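Local structure of JamJ (Lyngbya majuscula, 5DOZ) at residues 136-141 with 305-310; 172-177 with 293-298. The protein binds NADPH and serves as an enoyl reductase of a polyketide synthase, probably acting on an enoyl-acyl carrier protein substrate to form a cyclopropane. All coordinates share one frame; numbering follows the deposited sequence.

Contacts 1 and 2 meet at Gln173 of 172-177, their centres 11 Å apart: Gln173 OE1 probably accepts a hydrogen bond from His305 N at 2.7 Å, while Gln173 NE2 lies 3.5 Å from Phe139 CZ. The segment 136-141 also carries Ile137 and Thr141 of the NADPH pocket, so the helix segment of contact 1, by residues other than those facing 305-310, adjoins the nicotinamide. Contact 2 is a layer further out, with the side chain of Leu174 about 12 Å from the cofactor; its Leu174 and Leu295 touch the same helix, 136-149. In the chain, helix 296-300 of contact 2 leads on towards strand 309-313 of contact 1.

Contact 1 (136-141 with 305-310). With NDP (NADPH dihydro-nicotinamide-adenine-dinucleotide phosphate), chain E.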
loop_
_atom_site.group_PDB
_atom_site.type_symbol
_atom_site.label_atom_id
_atom_site.label_comp_id
_atom_site.label_asym_id
_atom_site.label_seq_id
_atom_site.Cartn_x
_atom_site.Cartn_y
_atom_site.Cartn_z
ATOM N N PRO A 136 5.415 3.558 3.943
ATOM C CA PRO A 136 4.344 4.504 3.582
ATOM C C PRO A 136 3.017 3.886 3.132
ATOM O O PRO A 136 2.062 3.884 3.901
ATOM C CB PRO A 136 4.977 5.344 2.469
ATOM C CG PRO A 136 6.439 5.263 2.739
ATOM C CD PRO A 136 6.661 3.860 3.215
ATOM N N ILE A 137 2.939 3.379 1.907
ATOM C CA ILE A 137 1.674 2.825 1.418
ATOM C C ILE A 137 1.090 1.716 2.312
ATOM O O ILE A 137 -0.086 1.781 2.657
ATOM C CB ILE A 137 1.743 2.373 -0.062
ATOM C CG1 ILE A 137 2.026 3.561 -0.995
ATOM C CG2 ILE A 137 0.463 1.655 -0.475
ATOM C CD1 ILE A 137 1.209 4.810 -0.732
ATOM N N PRO A 138 1.902 0.706 2.700
ATOM C CA PRO A 138 1.339 -0.358 3.531
ATOM C C PRO A 138 0.739 0.140 4.847
ATOM O O PRO A 138 -0.430 -0.126 5.126
ATOM C CB PRO A 138 2.551 -1.266 3.803
ATOM C CG PRO A 138 3.440 -1.042 2.634
ATOM C CD PRO A 138 3.322 0.439 2.394
ATOM N N PHE A 139 1.533 0.857 5.641
ATOM C CA PHE A 139 1.090 1.317 6.952
ATOM C C PHE A 139 0.047 2.431 6.923
ATOM O O PHE A 139 -0.870 2.421 7.740
ATOM C CB PHE A 139 2.280 1.680 7.845
ATOM C CG PHE A 139 2.896 0.489 8.528
ATOM C CD1 PHE A 139 2.369 0.011 9.727
ATOM C CD2 PHE A 139 3.988 -0.165 7.970
ATOM C CE1 PHE A 139 2.931 -1.090 10.364
ATOM C CE2 PHE A 139 4.554 -1.264 8.597
ATOM C CZ PHE A 139 4.025 -1.728 9.797
ATOM N N PHE A 140 0.178 3.381 5.994
ATOM C CA PHE A 140 -0.829 4.441 5.855
ATOM C C PHE A 140 -2.171 3.899 5.360
ATOM O O PHE A 140 -3.218 4.369 5.802
ATOM C CB PHE A 140 -0.345 5.573 4.942
ATOM C CG PHE A 140 0.681 6.485 5.572
ATOM C CD1 PHE A 140 1.853 5.977 6.132
ATOM C CD2 PHE A 140 0.487 7.857 5.580
ATOM C CE1 PHE A 140 2.797 6.819 6.697
ATOM C CE2 PHE A 140 1.428 8.711 6.142
ATOM C CZ PHE A 140 2.586 8.190 6.696
ATOM N N THR A 141 -2.142 2.917 4.455
ATOM C CA THR A 141 -3.373 2.258 3.999
ATOM C C THR A 141 -3.988 1.434 5.132
ATOM O O THR A 141 -5.190 1.522 5.388
ATOM C CB THR A 141 -3.135 1.354 2.770
ATOM O OG1 THR A 141 -2.511 2.114 1.727
ATOM C CG2 THR A 141 -4.453 0.762 2.246
ATOM N N HIS A 305 7.439 -2.196 13.351
ATOM C CA HIS A 305 8.693 -2.501 12.683
ATOM C C HIS A 305 8.558 -2.416 11.167
ATOM O O HIS A 305 7.463 -2.604 10.632
ATOM C CB HIS A 305 9.186 -3.900 13.092
ATOM C CG HIS A 305 9.535 -4.013 14.544
ATOM N ND1 HIS A 305 8.720 -4.643 15.461
ATOM C CD2 HIS A 305 10.600 -3.552 15.243
ATOM C CE1 HIS A 305 9.272 -4.576 16.659
ATOM N NE2 HIS A 305 10.413 -3.918 16.555
ATOM N N PRO A 306 9.672 -2.125 10.467
ATOM C CA PRO A 306 9.676 -2.233 9.014
ATOM C C PRO A 306 9.256 -3.634 8.591
ATOM O O PRO A 306 9.438 -4.592 9.346
ATOM C CB PRO A 306 11.144 -1.981 8.637
ATOM C CG PRO A 306 11.920 -2.063 9.916
ATOM C CD PRO A 306 10.965 -1.634 10.981
ATOM N N LEU A 307 8.681 -3.748 7.402
ATOM C CA LEU A 307 8.270 -5.042 6.885
ATOM C C LEU A 307 9.480 -5.871 6.444
ATOM O O LEU A 307 10.567 -5.328 6.230
ATOM C CB LEU A 307 7.293 -4.863 5.714
ATOM C CG LEU A 307 6.015 -4.044 5.942
ATOM C CD1 LEU A 307 5.187 -4.014 4.672
ATOM C CD2 LEU A 307 5.194 -4.571 7.111
ATOM N N VAL A 308 9.283 -7.182 6.325
ATOM C CA VAL A 308 10.250 -8.061 5.671
ATOM C C VAL A 308 10.326 -7.656 4.204
ATOM O O VAL A 308 9.300 -7.368 3.574
ATOM C CB VAL A 308 9.837 -9.548 5.790
ATOM C CG1 VAL A 308 10.691 -10.436 4.889
ATOM C CG2 VAL A 308 9.936 -10.017 7.239
ATOM N N TYR A 309 11.534 -7.618 3.657
ATOM C CA TYR A 309 11.702 -7.168 2.281
ATOM C C TYR A 309 12.826 -7.885 1.547
ATOM O O TYR A 309 13.770 -8.378 2.163
ATOM C CB TYR A 309 11.921 -5.646 2.236
ATOM C CG TYR A 309 13.247 -5.202 2.806
ATOM C CD1 TYR A 309 13.427 -5.058 4.182
ATOM C CD2 TYR A 309 14.331 -4.935 1.969
ATOM C CE1 TYR A 309 14.650 -4.665 4.707
ATOM C CE2 TYR A 309 15.552 -4.540 2.486
ATOM C CZ TYR A 309 15.702 -4.403 3.852
ATOM O OH TYR A 309 16.912 -4.010 4.364
ATOM N N LYS A 310 12.698 -7.935 0.225
ATOM C CA LYS A 310 13.777 -8.330 -0.667
ATOM C C LYS A 310 14.182 -7.102 -1.488
ATOM O O LYS A 310 13.328 -6.283 -1.855
ATOM C CB LYS A 310 13.329 -9.480 -1.580
ATOM C CG LYS A 310 14.410 -9.993 -2.524
ATOM C CD LYS A 310 14.005 -11.276 -3.243
ATOM C CE LYS A 310 15.076 -11.672 -4.253
ATOM N NZ LYS A 310 14.899 -13.042 -4.811
HETATM P PA NDP E . 0.983 -7.236 -2.977
HETATM O O1A NDP E . 1.315 -7.599 -4.411
HETATM O O2A NDP E . 2.079 -7.117 -1.953
HETATM O O5B NDP E . -0.053 -8.325 -2.405
HETATM C C5B NDP E . -0.786 -9.198 -3.256
HETATM C C4B NDP E . -1.061 -10.460 -2.456
HETATM O O4B NDP E . -2.266 -11.065 -2.939
HETATM C C3B NDP E . 0.035 -11.511 -2.598
HETATM O O3B NDP E . 0.991 -11.447 -1.536
HETATM C C2B NDP E . -0.719 -12.811 -2.497
HETATM O O2B NDP E . -0.649 -13.257 -1.152
HETATM C C1B NDP E . -2.171 -12.478 -2.789
HETATM N N9A NDP E . -2.634 -13.126 -4.030
HETATM C C8A NDP E . -1.966 -13.199 -5.193
HETATM N N7A NDP E . -2.696 -13.863 -6.117
HETATM C C5A NDP E . -3.858 -14.222 -5.536
HETATM C C6A NDP E . -5.085 -14.944 -5.940
HETATM N N6A NDP E . -5.222 -15.427 -7.194
HETATM N N1A NDP E . -6.066 -15.101 -5.015
HETATM C C2A NDP E . -5.953 -14.627 -3.760
HETATM N N3A NDP E . -4.864 -13.962 -3.334
HETATM C C4A NDP E . -3.810 -13.733 -4.159
HETATM O O3 NDP E . 0.071 -5.909 -2.984
HETATM P PN NDP E . -0.214 -4.927 -1.740
HETATM O O1N NDP E . -0.222 -5.701 -0.457
HETATM O O2N NDP E . 0.673 -3.721 -1.871
HETATM O O5D NDP E . -1.726 -4.442 -2.021
HETATM C C5D NDP E . -2.810 -5.373 -2.132
HETATM C C4D NDP E . -3.956 -4.766 -2.942
HETATM O O4D NDP E . -4.362 -3.509 -2.394
HETATM C C3D NDP E . -3.567 -4.476 -4.378
HETATM O O3D NDP E . -4.692 -4.795 -5.193
HETATM C C2D NDP E . -3.293 -2.984 -4.405
HETATM O O2D NDP E . -3.462 -2.382 -5.698
HETATM C C1D NDP E . -4.277 -2.468 -3.371
HETATM N N1N NDP E . -3.831 -1.225 -2.739
HETATM C C2N NDP E . -4.723 -0.232 -2.613
HETATM C C3N NDP E . -4.483 0.864 -1.792
HETATM C C7N NDP E . -5.599 1.822 -1.488
HETATM O O7N NDP E . -5.362 2.986 -1.211
HETATM N N7N NDP E . -6.851 1.372 -1.521
HETATM C C4N NDP E . -3.069 1.161 -1.334
HETATM C C5N NDP E . -2.233 -0.033 -1.427
HETATM C C6N NDP E . -2.604 -1.137 -2.193
HETATM P P2B NDP E . -0.865 -14.797 -0.780
HETATM O O1X NDP E . 0.190 -15.537 -1.571
HETATM O O2X NDP E . -0.650 -14.786 0.701
HETATM O O3X NDP E . -2.284 -15.098 -1.195
#
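The ring of Phe139 meets the segment 305-310 obliquely, with CZ 3.6 Å from His305 O and CE2 3.7 Å from Leu307 CD2. Phe299 stacks edge-to-face with the same ring, and Ala170 and Gln173 also touch it. Within 305-310, Leu307 O lies in plane at the edge of the Tyr309 ring. The side chains of Phe139 and Leu307 run past one another in opposite senses. Leu307 CG is set anti to the carbonyl carbon (chi1 -56°), and the fork there lets CD2 reach Phe139 while CD1 rests 3.9 Å from Pro138 CB. Apolar side-chain contact makes up most of the junction, with the ring also touching the carbonyl oxygen of His305; Thr134 OG1 accepts a hydrogen bond from Leu307 N.

The same helical turn shows another surface to the cofactor. Ile137 CG2 lies 3.3 Å from C5N of the nicotinamide, and Thr141 OG1 is 3.3 Å from C4N. That hydroxyl donates to Ile137 O at 2.6 Å, which pins it back on the preceding turn and fixes the side chain's rotation (OG1 beside the backbone N, chi1 -55°). Ile137 O takes two donors, Thr141 OG1 and Thr141 N, one from each face. A helix lining the nicotinamide site and packed against the chain that returns to the catalytic-domain sheet is consistent with the medium-chain dehydrogenase/reductase fold.

Contact 2 (172-177 with 293-298); sequences IQLAQF and KKLIQC
Leu174 reaches Leu295 through one methyl, and its route from the helix can be traced atom by atom. CB leaves the backbone of 172-177 without aiming at 293-298, and the turn across comes later. With chi1 at -72°, CG swings to the flank of the backbone N, bringing the end of the side chain nearer to 293-298 than the direction of CB suggests; from there the fork carries its two methyls to different neighbours. CD2 goes to the partner segment, where it stands 4.0 Å from Leu295 CD2, the two side chains crossing at about a right angle. CD1 is directed instead at helix 136-149, ending 4.0 Å from Phe139 O. Leu295 forks in a similar way, its CD1 lying 4.1 Å from Phe139 O, so both leucines pack on helix 136-149, where Ala142 and Tyr143 add further contacts.

The helix that bears Leu174 spans residues 166-177 and connects parallel strands 157-160 and 181-186, making it the helix of a beta-alpha-beta crossover in the Rossmann-type cofactor domain. Its other flank, through Ala175 and Gln176, lies on Val182 of the second strand.

One turn further on, Phe177 forms the more exposed end of the contact. Its CG is anti to the backbone N (chi1 178°), which sends the ring out towards the short helix 296-300. There CE2 lies 4.2 Å from Cys298 SG. The sulfur is 64° off the ring normal, in an oblique sulfur-aromatic contact. Leu295 occupies the N-cap position of the short helix, and its O accepts a weak hydrogen bond from Cys298 N. Leu304 touches the side chains of both Leu174 and Cys298.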
loop_
_atom_site.group_PDB
_atom_site.type_symbol
_atom_site.label_atom_id
_atom_site.label_comp_id
_atom_site.label_asym_id
_atom_site.label_seq_id
_atom_site.Cartn_x
_atom_site.Cartn_y
_atom_site.Cartn_z
ATOM N N ILE A 172 -1.449 -6.599 9.789
ATOM C CA ILE A 172 -1.103 -7.573 10.818
ATOM C C ILE A 172 -0.460 -6.868 12.014
ATOM O O ILE A 172 -0.983 -6.935 13.119
ATOM C CB ILE A 172 -0.171 -8.687 10.281
ATOM C CG1 ILE A 172 -0.965 -9.686 9.436
ATOM C CG2 ILE A 172 0.519 -9.422 11.427
ATOM C CD1 ILE A 172 -0.096 -10.601 8.596
ATOM N N GLN A 173 0.659 -6.183 11.781
ATOM C CA GLN A 173 1.356 -5.445 12.841
ATOM C C GLN A 173 0.441 -4.486 13.597
ATOM O O GLN A 173 0.484 -4.425 14.818
ATOM C CB GLN A 173 2.549 -4.670 12.281
ATOM C CG GLN A 173 3.786 -5.518 12.052
ATOM C CD GLN A 173 5.042 -4.679 11.910
ATOM O OE1 GLN A 173 5.452 -3.997 12.849
ATOM N NE2 GLN A 173 5.664 -4.730 10.736
ATOM N N LEU A 174 -0.382 -3.740 12.867
ATOM C CA LEU A 174 -1.280 -2.777 13.497
ATOM C C LEU A 174 -2.354 -3.457 14.341
ATOM O O LEU A 174 -2.559 -3.090 15.497
ATOM C CB LEU A 174 -1.892 -1.827 12.461
ATOM C CG LEU A 174 -0.936 -0.779 11.870
ATOM C CD1 LEU A 174 -1.659 0.075 10.843
ATOM C CD2 LEU A 174 -0.335 0.107 12.955
ATOM N N ALA A 175 -3.013 -4.462 13.772
ATOM C CA ALA A 175 -4.091 -5.162 14.471
ATOM C C ALA A 175 -3.625 -5.798 15.784
ATOM O O ALA A 175 -4.315 -5.687 16.804
ATOM C CB ALA A 175 -4.738 -6.199 13.567
ATOM N N GLN A 176 -2.460 -6.446 15.755
ATOM C CA GLN A 176 -1.903 -7.106 16.944
ATOM C C GLN A 176 -1.489 -6.101 18.020
ATOM O O GLN A 176 -1.779 -6.301 19.201
ATOM C CB GLN A 176 -0.716 -8.006 16.572
ATOM C CG GLN A 176 -1.095 -9.228 15.746
ATOM C CD GLN A 176 0.075 -10.164 15.506
ATOM O OE1 GLN A 176 1.174 -9.732 15.148
ATOM N NE2 GLN A 176 -0.158 -11.456 15.694
ATOM N N PHE A 177 -0.826 -5.020 17.602
ATOM C CA PHE A 177 -0.419 -3.953 18.522
ATOM C C PHE A 177 -1.627 -3.238 19.133
ATOM O O PHE A 177 -1.540 -2.690 20.234
ATOM C CB PHE A 177 0.514 -2.956 17.819
ATOM C CG PHE A 177 0.946 -1.798 18.682
ATOM C CD1 PHE A 177 1.607 -2.014 19.891
ATOM C CD2 PHE A 177 0.711 -0.488 18.274
ATOM C CE1 PHE A 177 2.006 -0.946 20.682
ATOM C CE2 PHE A 177 1.111 0.585 19.057
ATOM C CZ PHE A 177 1.759 0.357 20.263
ATOM N N LYS A 293 1.808 11.431 12.217
ATOM C CA LYS A 293 1.843 11.900 13.602
ATOM C C LYS A 293 1.350 10.832 14.580
ATOM O O LYS A 293 1.765 10.804 15.740
ATOM C CB LYS A 293 0.985 13.152 13.763
ATOM C CG LYS A 293 1.759 14.459 13.791
ATOM C CD LYS A 293 0.926 15.561 14.429
ATOM C CE LYS A 293 0.733 15.311 15.921
ATOM N NZ LYS A 293 -0.415 16.073 16.484
ATOM N N LYS A 294 0.459 9.966 14.106
ATOM C CA LYS A 294 -0.113 8.915 14.940
ATOM C C LYS A 294 0.664 7.609 14.802
ATOM O O LYS A 294 0.322 6.615 15.444
ATOM C CB LYS A 294 -1.603 8.704 14.618
ATOM C CG LYS A 294 -2.404 9.999 14.491
ATOM C CD LYS A 294 -3.776 9.900 15.140
ATOM C CE LYS A 294 -4.725 10.987 14.648
ATOM N NZ LYS A 294 -5.305 10.644 13.316
ATOM N N LEU A 295 1.713 7.618 13.977
ATOM C CA LEU A 295 2.497 6.409 13.710
ATOM C C LEU A 295 3.976 6.491 14.064
ATOM O O LEU A 295 4.560 5.480 14.464
ATOM C CB LEU A 295 2.355 5.965 12.245
ATOM C CG LEU A 295 1.119 5.177 11.796
ATOM C CD1 LEU A 295 1.250 4.813 10.323
ATOM C CD2 LEU A 295 0.889 3.922 12.627
ATOM N N ILE A 296 4.582 7.671 13.912
ATOM C CA ILE A 296 6.043 7.814 14.044
ATOM C C ILE A 296 6.585 7.379 15.411
ATOM O O ILE A 296 7.673 6.810 15.490
ATOM C CB ILE A 296 6.562 9.237 13.676
ATOM C CG1 ILE A 296 8.100 9.232 13.555
ATOM C CG2 ILE A 296 6.076 10.283 14.675
ATOM C CD1 ILE A 296 8.725 10.493 12.988
ATOM N N GLN A 297 5.824 7.641 16.469
ATOM C CA GLN A 297 6.258 7.320 17.827
ATOM C C GLN A 297 6.316 5.810 18.065
ATOM O O GLN A 297 7.176 5.336 18.796
ATOM C CB GLN A 297 5.370 8.017 18.863
ATOM C CG GLN A 297 5.538 9.534 18.882
ATOM C CD GLN A 297 4.320 10.282 19.402
ATOM O OE1 GLN A 297 3.287 9.686 19.719
ATOM N NE2 GLN A 297 4.438 11.601 19.489
ATOM N N CYS A 298 5.410 5.068 17.428
ATOM C CA CYS A 298 5.423 3.606 17.474
ATOM C C CYS A 298 6.705 3.022 16.847
ATOM O O CYS A 298 7.294 2.083 17.389
ATOM C CB CYS A 298 4.184 3.028 16.779
ATOM S SG CYS A 298 2.621 3.903 17.069
#